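Local coordinates for protein pectate lyase 1 (Juniperus ashei, PDB 1PXZ) that cleaves pectate by calcium-dependent beta-elimination, with low activity, and is a major pollen allergen of mountain cedar, at residues F109-I123 and I153-S167. Residues are numbered along the deposited sequence; the frame is centred on the assembly and turned at random.
Sequences FMRKVSHVILHSLHI and ITMRNVTNAWIDHNS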
ATOM      1  N   PHE A 109      -5.631  -1.064 -10.486  1.00  8.60           N
ATOM      2  CA  PHE A 109      -4.583  -0.370 -11.208  1.00  9.87           C
ATOM      3  C   PHE A 109      -4.833   1.132 -11.177  1.00  9.65           C
ATOM      4  O   PHE A 109      -5.952   1.600 -11.321  1.00  9.80           O
ATOM      5  CB  PHE A 109      -4.499  -0.839 -12.674  1.00 10.89           C
ATOM      6  CG  PHE A 109      -3.994  -2.266 -12.837  1.00 13.27           C
ATOM      7  CD1 PHE A 109      -4.798  -3.356 -12.531  1.00 12.82           C
ATOM      8  CD2 PHE A 109      -2.710  -2.502 -13.295  1.00 15.29           C
ATOM      9  CE1 PHE A 109      -4.366  -4.667 -12.647  1.00 12.81           C
ATOM     10  CE2 PHE A 109      -2.256  -3.805 -13.416  1.00 15.39           C
ATOM     11  CZ  PHE A 109      -3.074  -4.870 -13.106  1.00 14.39           C
ATOM     12  N   MET A 110      -3.758   1.885 -10.985  1.00 12.43           N
ATOM     13  CA  MET A 110      -3.846   3.343 -11.069  1.00 14.41           C
ATOM     14  C   MET A 110      -2.696   3.839 -11.940  1.00 15.76           C
ATOM     15  O   MET A 110      -1.536   3.464 -11.694  1.00 11.79           O
ATOM     16  CB  MET A 110      -3.791   3.969  -9.678  1.00 10.07           C
ATOM     17  CG  MET A 110      -5.075   3.765  -8.864  1.00 16.11           C
ATOM     18  SD  MET A 110      -4.673   3.734  -7.108  1.00 36.01           S
ATOM     19  CE  MET A 110      -3.985   2.065  -6.994  1.00 30.05           C
ATOM     20  N   ARG A 111      -3.012   4.647 -12.951  1.00  9.44           N
ATOM     21  CA  ARG A 111      -1.921   5.090 -13.832  1.00 12.40           C
ATOM     22  C   ARG A 111      -2.107   6.561 -14.179  1.00 14.93           C
ATOM     23  O   ARG A 111      -3.139   6.976 -14.702  1.00 12.67           O
ATOM     24  CB  ARG A 111      -1.845   4.238 -15.094  1.00 18.90           C
ATOM     25  CG  ARG A 111      -0.743   4.670 -16.049  1.00 22.40           C
ATOM     26  CD  ARG A 111      -1.219   4.536 -17.490  1.00 45.90           C
ATOM     27  NE  ARG A 111      -1.584   3.167 -17.816  1.00 59.70           N
ATOM     28  CZ  ARG A 111      -2.427   2.788 -18.768  1.00 66.96           C
ATOM     29  NH1 ARG A 111      -3.022   3.699 -19.528  1.00 86.57           N
ATOM     30  NH2 ARG A 111      -2.673   1.497 -18.960  1.00 50.47           N
ATOM     31  N   LYS A 112      -1.112   7.382 -13.864  1.00 14.00           N
ATOM     32  CA  LYS A 112      -1.231   8.809 -14.162  1.00 14.62           C
ATOM     33  C   LYS A 112      -2.485   9.455 -13.590  1.00 13.58           C
ATOM     34  O   LYS A 112      -3.209  10.167 -14.294  1.00 15.14           O
ATOM     35  CB  LYS A 112      -1.189   9.029 -15.681  1.00 20.96           C
ATOM     36  CG  LYS A 112       0.126   8.608 -16.317  1.00 29.04           C
ATOM     37  CD  LYS A 112       0.151   9.013 -17.786  1.00 40.16           C
ATOM     38  CE  LYS A 112       1.577   9.111 -18.307  1.00 49.35           C
ATOM     39  NZ  LYS A 112       2.571   8.649 -17.297  1.00 67.06           N
ATOM     40  N   VAL A 113      -2.739   9.209 -12.315  1.00  9.80           N
ATOM     41  CA  VAL A 113      -3.868   9.795 -11.600  1.00 12.22           C
ATOM     42  C   VAL A 113      -3.396  10.243 -10.221  1.00 13.02           C
ATOM     43  O   VAL A 113      -2.320   9.814  -9.784  1.00 12.41           O
ATOM     44  CB  VAL A 113      -5.038   8.803 -11.458  1.00 11.21           C
ATOM     45  CG1 VAL A 113      -5.634   8.451 -12.816  1.00 11.06           C
ATOM     46  CG2 VAL A 113      -4.593   7.538 -10.736  1.00 12.75           C
ATOM     47  N   SER A 114      -4.174  11.062  -9.541  1.00 13.49           N
ATOM     48  CA  SER A 114      -3.934  11.486  -8.172  1.00 13.22           C
ATOM     49  C   SER A 114      -5.176  11.408  -7.299  1.00 15.41           C
ATOM     50  O   SER A 114      -6.279  11.363  -7.858  1.00 12.10           O
ATOM     51  CB  SER A 114      -3.507  12.970  -8.123  1.00 13.70           C
ATOM     52  OG  SER A 114      -2.401  13.110  -8.994  1.00 36.65           O
ATOM     53  N   HIS A 115      -4.933  11.437  -5.993  1.00  5.82           N
ATOM     54  CA  HIS A 115      -6.026  11.511  -5.024  1.00  7.54           C
ATOM     55  C   HIS A 115      -6.950  10.295  -5.087  1.00 14.09           C
ATOM     56  O   HIS A 115      -8.141  10.403  -5.392  1.00 10.79           O
ATOM     57  CB  HIS A 115      -6.838  12.818  -5.180  1.00 10.92           C
ATOM     58  CG  HIS A 115      -5.967  14.009  -4.873  1.00 13.43           C
ATOM     59  ND1 HIS A 115      -5.632  14.378  -3.590  1.00 16.93           N
ATOM     60  CD2 HIS A 115      -5.338  14.885  -5.692  1.00 14.39           C
ATOM     61  CE1 HIS A 115      -4.845  15.444  -3.624  1.00 17.98           C
ATOM     62  NE2 HIS A 115      -4.653  15.770  -4.891  1.00 17.18           N
ATOM     63  N   VAL A 116      -6.354   9.149  -4.753  1.00  9.93           N
ATOM     64  CA  VAL A 116      -7.068   7.875  -4.654  1.00  8.42           C
ATOM     65  C   VAL A 116      -6.859   7.276  -3.259  1.00 14.30           C
ATOM     66  O   VAL A 116      -5.702   7.114  -2.844  1.00 11.25           O
ATOM     67  CB  VAL A 116      -6.614   6.856  -5.704  1.00  8.52           C
ATOM     68  CG1 VAL A 116      -7.289   5.502  -5.447  1.00  9.75           C
ATOM     69  CG2 VAL A 116      -6.891   7.333  -7.121  1.00 12.84           C
ATOM     70  N   ILE A 117      -7.966   6.968  -2.582  1.00  6.88           N
ATOM     71  CA  ILE A 117      -7.994   6.272  -1.311  1.00  4.50           C
ATOM     72  C   ILE A 117      -8.582   4.869  -1.509  1.00 10.96           C
ATOM     73  O   ILE A 117      -9.689   4.725  -2.023  1.00  9.37           O
ATOM     74  CB  ILE A 117      -8.815   7.011  -0.241  1.00  4.44           C
ATOM     75  CG1 ILE A 117      -8.245   8.407   0.096  1.00  6.91           C
ATOM     76  CG2 ILE A 117      -8.966   6.185   1.021  1.00  8.16           C
ATOM     77  CD1 ILE A 117      -9.188   9.205   0.985  1.00  8.34           C
ATOM     78  N   LEU A 118      -7.831   3.850  -1.096  1.00  6.82           N
ATOM     79  CA  LEU A 118      -8.360   2.483  -1.152  1.00  9.44           C
ATOM     80  C   LEU A 118      -8.430   2.007   0.291  1.00 10.21           C
ATOM     81  O   LEU A 118      -7.381   1.928   0.919  1.00  7.31           O
ATOM     82  CB  LEU A 118      -7.501   1.555  -1.979  1.00  7.16           C
ATOM     83  CG  LEU A 118      -7.269   1.961  -3.438  1.00 11.47           C
ATOM     84  CD1 LEU A 118      -6.232   1.059  -4.078  1.00 15.10           C
ATOM     85  CD2 LEU A 118      -8.586   1.924  -4.222  1.00  7.94           C
ATOM     86  N   HIS A 119      -9.625   1.721   0.784  1.00  5.71           N
ATOM     87  CA  HIS A 119      -9.758   1.464   2.201  1.00  7.99           C
ATOM     88  C   HIS A 119     -10.733   0.327   2.512  1.00 11.85           C
ATOM     89  O   HIS A 119     -11.828   0.292   1.950  1.00  6.82           O
ATOM     90  CB  HIS A 119     -10.247   2.753   2.840  1.00  3.03           C
ATOM     91  CG  HIS A 119     -10.687   2.699   4.259  1.00  5.43           C
ATOM     92  ND1 HIS A 119      -9.804   2.840   5.314  1.00  6.56           N
ATOM     93  CD2 HIS A 119     -11.918   2.561   4.811  1.00  9.64           C
ATOM     94  CE1 HIS A 119     -10.484   2.765   6.462  1.00  8.26           C
ATOM     95  NE2 HIS A 119     -11.767   2.590   6.180  1.00 10.75           N
ATOM     96  N   SER A 120     -10.307  -0.529   3.409  1.00  7.75           N
ATOM     97  CA  SER A 120     -11.082  -1.616   4.004  1.00  4.87           C
ATOM     98  C   SER A 120     -11.626  -2.612   2.987  1.00 11.62           C
ATOM     99  O   SER A 120     -12.773  -3.080   3.068  1.00  7.13           O
ATOM    100  CB  SER A 120     -12.189  -1.007   4.874  1.00  8.80           C
ATOM    101  OG  SER A 120     -12.715  -1.975   5.763  1.00 18.14           O
ATOM    102  N   LEU A 121     -10.748  -2.970   2.060  1.00  8.57           N
ATOM    103  CA  LEU A 121     -11.010  -4.008   1.076  1.00  7.86           C
ATOM    104  C   LEU A 121     -10.233  -5.286   1.381  1.00 13.50           C
ATOM    105  O   LEU A 121      -9.102  -5.281   1.878  1.00  8.50           O
ATOM    106  CB  LEU A 121     -10.606  -3.565  -0.333  1.00  6.45           C
ATOM    107  CG  LEU A 121     -11.163  -2.226  -0.810  1.00  8.83           C
ATOM    108  CD1 LEU A 121     -10.538  -1.808  -2.132  1.00  8.55           C
ATOM    109  CD2 LEU A 121     -12.691  -2.335  -0.880  1.00 14.28           C
ATOM    110  N   HIS A 122     -10.861  -6.411   1.027  1.00  7.47           N
ATOM    111  CA  HIS A 122     -10.086  -7.653   0.983  1.00  9.00           C
ATOM    112  C   HIS A 122      -9.601  -7.875  -0.446  1.00 12.51           C
ATOM    113  O   HIS A 122     -10.456  -7.863  -1.354  1.00 11.47           O
ATOM    114  CB  HIS A 122     -10.928  -8.850   1.370  1.00  5.84           C
ATOM    115  CG  HIS A 122     -11.607  -8.808   2.695  1.00 10.90           C
ATOM    116  ND1 HIS A 122     -11.070  -9.486   3.779  1.00 11.86           N
ATOM    117  CD2 HIS A 122     -12.755  -8.227   3.121  1.00  9.33           C
ATOM    118  CE1 HIS A 122     -11.862  -9.306   4.825  1.00 11.34           C
ATOM    119  NE2 HIS A 122     -12.886  -8.551   4.460  1.00 14.95           N
ATOM    120  N   ILE A 123      -8.331  -8.079  -0.716  1.00  8.92           N
ATOM    121  CA  ILE A 123      -7.925  -8.402  -2.093  1.00  7.98           C
ATOM    122  C   ILE A 123      -7.052  -9.642  -2.028  1.00 16.48           C
ATOM    123  O   ILE A 123      -6.060  -9.628  -1.306  1.00  8.75           O
ATOM    124  CB  ILE A 123      -7.192  -7.260  -2.804  1.00 14.40           C
ATOM    125  CG1 ILE A 123      -7.910  -5.922  -2.659  1.00 11.89           C
ATOM    126  CG2 ILE A 123      -6.954  -7.607  -4.265  1.00 13.33           C
ATOM    127  CD1 ILE A 123      -7.202  -4.718  -3.241  1.00 13.15           C
ATOM    128  N   ILE A 153      -2.511  -4.373  -6.015  1.00  6.51           N
ATOM    129  CA  ILE A 153      -2.649  -2.935  -6.237  1.00  7.95           C
ATOM    130  C   ILE A 153      -1.449  -2.448  -7.016  1.00 10.47           C
ATOM    131  O   ILE A 153      -0.318  -2.692  -6.558  1.00 14.45           O
ATOM    132  CB  ILE A 153      -2.743  -2.202  -4.885  1.00  7.05           C
ATOM    133  CG1 ILE A 153      -3.978  -2.558  -4.055  1.00 12.93           C
ATOM    134  CG2 ILE A 153      -2.651  -0.696  -5.110  1.00  9.59           C
ATOM    135  CD1 ILE A 153      -3.995  -1.991  -2.652  1.00 11.39           C
ATOM    136  N   THR A 154      -1.677  -1.806  -8.154  1.00  9.29           N
ATOM    137  CA  THR A 154      -0.520  -1.351  -8.942  1.00 15.50           C
ATOM    138  C   THR A 154      -0.601   0.150  -9.168  1.00 16.96           C
ATOM    139  O   THR A 154      -1.679   0.588  -9.576  1.00 11.44           O
ATOM    140  CB  THR A 154      -0.460  -2.058 -10.307  1.00 17.73           C
ATOM    141  OG1 THR A 154      -0.261  -3.459 -10.101  1.00 20.32           O
ATOM    142  CG2 THR A 154       0.727  -1.555 -11.118  1.00 28.01           C
ATOM    143  N   MET A 155       0.473   0.891  -8.915  1.00  9.51           N
ATOM    144  CA  MET A 155       0.453   2.340  -9.138  1.00 15.91           C
ATOM    145  C   MET A 155       1.594   2.727 -10.077  1.00 20.34           C
ATOM    146  O   MET A 155       2.748   2.388  -9.795  1.00 16.83           O
ATOM    147  CB  MET A 155       0.562   3.126  -7.829  1.00 12.88           C
ATOM    148  CG  MET A 155      -0.693   3.028  -6.956  1.00 16.88           C
ATOM    149  SD  MET A 155      -0.357   3.654  -5.277  1.00 21.20           S
ATOM    150  CE  MET A 155       0.359   2.130  -4.636  1.00 23.68           C
ATOM    151  N   ARG A 156       1.253   3.402 -11.176  1.00  9.85           N
ATOM    152  CA  ARG A 156       2.238   3.866 -12.148  1.00 10.18           C
ATOM    153  C   ARG A 156       2.053   5.368 -12.329  1.00 16.76           C
ATOM    154  O   ARG A 156       0.967   5.796 -12.735  1.00 12.13           O
ATOM    155  CB  ARG A 156       2.079   3.143 -13.475  1.00 15.07           C
ATOM    156  CG  ARG A 156       3.102   3.479 -14.535  1.00 34.14           C
ATOM    157  CD  ARG A 156       2.837   2.692 -15.806  1.00 53.37           C
ATOM    158  NE  ARG A 156       2.644   3.438 -17.024  1.00 62.96           N
ATOM    159  CZ  ARG A 156       2.419   4.695 -17.331  1.00 68.31           C
ATOM    160  NH1 ARG A 156       2.316   5.661 -16.427  1.00 67.67           N
ATOM    161  NH2 ARG A 156       2.283   5.038 -18.614  1.00 70.17           N
ATOM    162  N   ASN A 157       3.074   6.152 -12.006  1.00 11.65           N
ATOM    163  CA  ASN A 157       2.915   7.595 -12.159  1.00 10.97           C
ATOM    164  C   ASN A 157       1.717   8.127 -11.383  1.00 14.89           C
ATOM    165  O   ASN A 157       0.929   8.893 -11.930  1.00 15.72           O
ATOM    166  CB  ASN A 157       2.728   7.926 -13.646  1.00 19.21           C
ATOM    167  CG  ASN A 157       3.502   9.186 -14.002  1.00 31.42           C
ATOM    168  OD1 ASN A 157       4.032   9.281 -15.099  1.00 50.63           O
ATOM    169  ND2 ASN A 157       3.559  10.114 -13.053  1.00 33.03           N
ATOM    170  N   VAL A 158       1.598   7.720 -10.122  1.00 12.64           N
ATOM    171  CA  VAL A 158       0.529   8.166  -9.234  1.00 12.76           C
ATOM    172  C   VAL A 158       1.006   9.119  -8.156  1.00 13.77           C
ATOM    173  O   VAL A 158       2.078   8.919  -7.566  1.00 13.25           O
ATOM    174  CB  VAL A 158      -0.112   6.929  -8.544  1.00 13.49           C
ATOM    175  CG1 VAL A 158      -1.103   7.379  -7.489  1.00 15.13           C
ATOM    176  CG2 VAL A 158      -0.752   6.049  -9.604  1.00  9.51           C
ATOM    177  N   THR A 159       0.252  10.177  -7.840  1.00 11.70           N
ATOM    178  CA  THR A 159       0.671  10.993  -6.690  1.00 10.51           C
ATOM    179  C   THR A 159      -0.503  11.178  -5.746  1.00 10.49           C
ATOM    180  O   THR A 159      -1.681  11.209  -6.138  1.00 13.58           O
ATOM    181  CB  THR A 159       1.243  12.370  -7.085  1.00 24.21           C
ATOM    182  OG1 THR A 159       0.176  13.153  -7.643  1.00 38.96           O
ATOM    183  CG2 THR A 159       2.306  12.264  -8.164  1.00 14.84           C
ATOM    184  N   ASN A 160      -0.197  11.280  -4.460  1.00  9.28           N
ATOM    185  CA  ASN A 160      -1.236  11.541  -3.471  1.00  7.61           C
ATOM    186  C   ASN A 160      -2.175  10.343  -3.434  1.00 12.99           C
ATOM    187  O   ASN A 160      -3.307  10.428  -3.893  1.00 12.51           O
ATOM    188  CB  ASN A 160      -2.015  12.821  -3.798  1.00  8.22           C
ATOM    189  CG  ASN A 160      -1.130  14.040  -3.600  1.00 21.33           C
ATOM    190  OD1 ASN A 160      -0.380  14.085  -2.625  1.00 16.50           O
ATOM    191  ND2 ASN A 160      -1.214  14.998  -4.505  1.00 20.39           N
ATOM    192  N   ALA A 161      -1.694   9.232  -2.890  1.00  7.11           N
ATOM    193  CA  ALA A 161      -2.576   8.070  -2.779  1.00 10.47           C
ATOM    194  C   ALA A 161      -2.431   7.455  -1.395  1.00 11.74           C
ATOM    195  O   ALA A 161      -1.367   7.591  -0.775  1.00 11.21           O
ATOM    196  CB  ALA A 161      -2.265   7.050  -3.867  1.00 13.06           C
ATOM    197  N   TRP A 162      -3.487   6.810  -0.919  1.00  5.57           N
ATOM    198  CA  TRP A 162      -3.507   6.298   0.450  1.00  5.82           C
ATOM    199  C   TRP A 162      -4.117   4.894   0.405  1.00  7.17           C
ATOM    200  O   TRP A 162      -5.272   4.776   0.004  1.00  8.05           O
ATOM    201  CB  TRP A 162      -4.306   7.236   1.332  1.00  7.06           C
ATOM    202  CG  TRP A 162      -4.346   6.945   2.795  1.00  3.96           C
ATOM    203  CD1 TRP A 162      -3.466   6.179   3.529  1.00  6.08           C
ATOM    204  CD2 TRP A 162      -5.327   7.428   3.712  1.00  7.71           C
ATOM    205  NE1 TRP A 162      -3.870   6.171   4.853  1.00  8.99           N
ATOM    206  CE2 TRP A 162      -5.009   6.929   4.986  1.00 10.52           C
ATOM    207  CE3 TRP A 162      -6.462   8.246   3.547  1.00  7.68           C
ATOM    208  CZ2 TRP A 162      -5.784   7.221   6.108  1.00  8.87           C
ATOM    209  CZ3 TRP A 162      -7.225   8.530   4.675  1.00  7.10           C
ATOM    210  CH2 TRP A 162      -6.892   8.026   5.930  1.00  7.27           C
ATOM    211  N   ILE A 163      -3.316   3.920   0.796  1.00  4.33           N
ATOM    212  CA  ILE A 163      -3.799   2.526   0.856  1.00  6.01           C
ATOM    213  C   ILE A 163      -3.927   2.146   2.323  1.00  9.14           C
ATOM    214  O   ILE A 163      -2.888   2.004   2.978  1.00  8.02           O
ATOM    215  CB  ILE A 163      -2.826   1.649   0.072  1.00 10.27           C
ATOM    216  CG1 ILE A 163      -2.725   2.101  -1.407  1.00 14.44           C
ATOM    217  CG2 ILE A 163      -3.155   0.163   0.161  1.00  8.19           C
ATOM    218  CD1 ILE A 163      -1.506   1.433  -2.024  1.00 14.64           C
ATOM    219  N   ASP A 164      -5.151   1.999   2.834  1.00  6.27           N
ATOM    220  CA  ASP A 164      -5.375   1.953   4.273  1.00  7.55           C
ATOM    221  C   ASP A 164      -6.357   0.877   4.710  1.00 10.46           C
ATOM    222  O   ASP A 164      -7.444   0.773   4.125  1.00  7.72           O
ATOM    223  CB  ASP A 164      -5.927   3.324   4.710  1.00  7.50           C
ATOM    224  CG  ASP A 164      -6.108   3.486   6.196  1.00 15.28           C
ATOM    225  OD1 ASP A 164      -5.124   3.496   6.976  1.00 10.47           O
ATOM    226  OD2 ASP A 164      -7.281   3.605   6.598  1.00 11.19           O
ATOM    227  N   HIS A 165      -5.980   0.126   5.748  1.00  6.44           N
ATOM    228  CA  HIS A 165      -6.859  -0.881   6.325  1.00  6.95           C
ATOM    229  C   HIS A 165      -7.350  -1.899   5.303  1.00  8.59           C
ATOM    230  O   HIS A 165      -8.505  -2.339   5.411  1.00  9.59           O
ATOM    231  CB  HIS A 165      -8.060  -0.182   6.989  1.00  5.00           C
ATOM    232  CG  HIS A 165      -7.814   0.218   8.426  1.00  8.61           C
ATOM    233  ND1 HIS A 165      -7.636  -0.693   9.436  1.00  5.39           N
ATOM    234  CD2 HIS A 165      -7.713   1.429   9.020  1.00  7.66           C
ATOM    235  CE1 HIS A 165      -7.443  -0.070  10.594  1.00  9.97           C
ATOM    236  NE2 HIS A 165      -7.483   1.241  10.372  1.00 10.55           N
ATOM    237  N   ASN A 166      -6.528  -2.314   4.351  1.00  5.39           N
ATOM    238  CA  ASN A 166      -6.915  -3.448   3.506  1.00  5.44           C
ATOM    239  C   ASN A 166      -6.332  -4.745   4.017  1.00  8.47           C
ATOM    240  O   ASN A 166      -5.306  -4.732   4.687  1.00  6.18           O
ATOM    241  CB  ASN A 166      -6.424  -3.220   2.076  1.00  4.60           C
ATOM    242  CG  ASN A 166      -7.008  -1.888   1.606  1.00  5.45           C
ATOM    243  OD1 ASN A 166      -8.221  -1.822   1.400  1.00  8.88           O
ATOM    244  ND2 ASN A 166      -6.180  -0.875   1.481  1.00  7.06           N
ATOM    245  N   SER A 167      -6.964  -5.855   3.647  1.00  6.91           N
ATOM    246  CA  SER A 167      -6.449  -7.200   3.909  1.00  6.12           C
ATOM    247  C   SER A 167      -5.966  -7.822   2.609  1.00 11.97           C
ATOM    248  O   SER A 167      -6.770  -8.099   1.716  1.00  9.06           O
ATOM    249  CB  SER A 167      -7.565  -8.030   4.555  1.00 11.90           C
ATOM    250  OG  SER A 167      -7.730  -7.578   5.892  1.00 10.63           O
TER
HETATM  251  O   HOH W   1       0.360  11.493 -11.271  1.00 28.83           O
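Met110 and Met155 lie side by side inside a right-handed parallel beta-helix, where 109-123 and 153-167 are corresponding stretches of successive coils. Strand 109-111 runs parallel to 153-156, and strand 114-119 to 161-164. The interior is tightly packed. Met110 bends at chi3 (-77°). This brings its CE to 3.4 Å from Met155 CG, closer than usual for carbons. The same CE also rests against Ile153 CG2. Val158 CG2 packs against Met110 CB. Leu118 CD1 and Ile123 CD1, from later strands of the neighbouring coil, meet Ile153 across the interior.

Just after strand 161-164 the buried Asn166 amide uses both its N-H and its C=O. Its ND2 donates to Leu118 O at 3.1 Å, from above the carbonyl plane, while Asp164 N also donates to that oxygen. Its OD1 accepts from Leu121 N on a lone pair, in the carbonyl plane, at 2.9 Å. On the outer face, Asp164 OD2 accepts from His119 ND1 at 2.9 Å, on the anti side of the carboxylate and close to the imidazole plane. Ser188 and Asn189 of the next coil hold OD1.

The side nearer solvent is polar and charged: Lys112 is exposed, Arg111 and Arg156 partly so. Arg111 CG lies over one face of the Arg156 guanidinium, 3.2 Å from NH1, and the two guanidinium planes are 39° apart. Lys112 NZ donates to Asn157 OD1 at 2.7 Å but also sits 3.1 Å from Arg156 NH1. A water donates to Asn157 O. At the next corner, Asn160 CB makes a CH-pi contact over the His115 ring, 13° off its normal. His115 ND1 is hydrogen-bonded to Met33 N.

The chemistry thus divides the coil. Apolar chains fill the interior, and a buried amide satisfies backbone groups at a turn. Lys112 NZ and Arg156 NH1 are both donors, so their closeness is probably unfavourable; the bond to Asn157 OD1 may partly offset it.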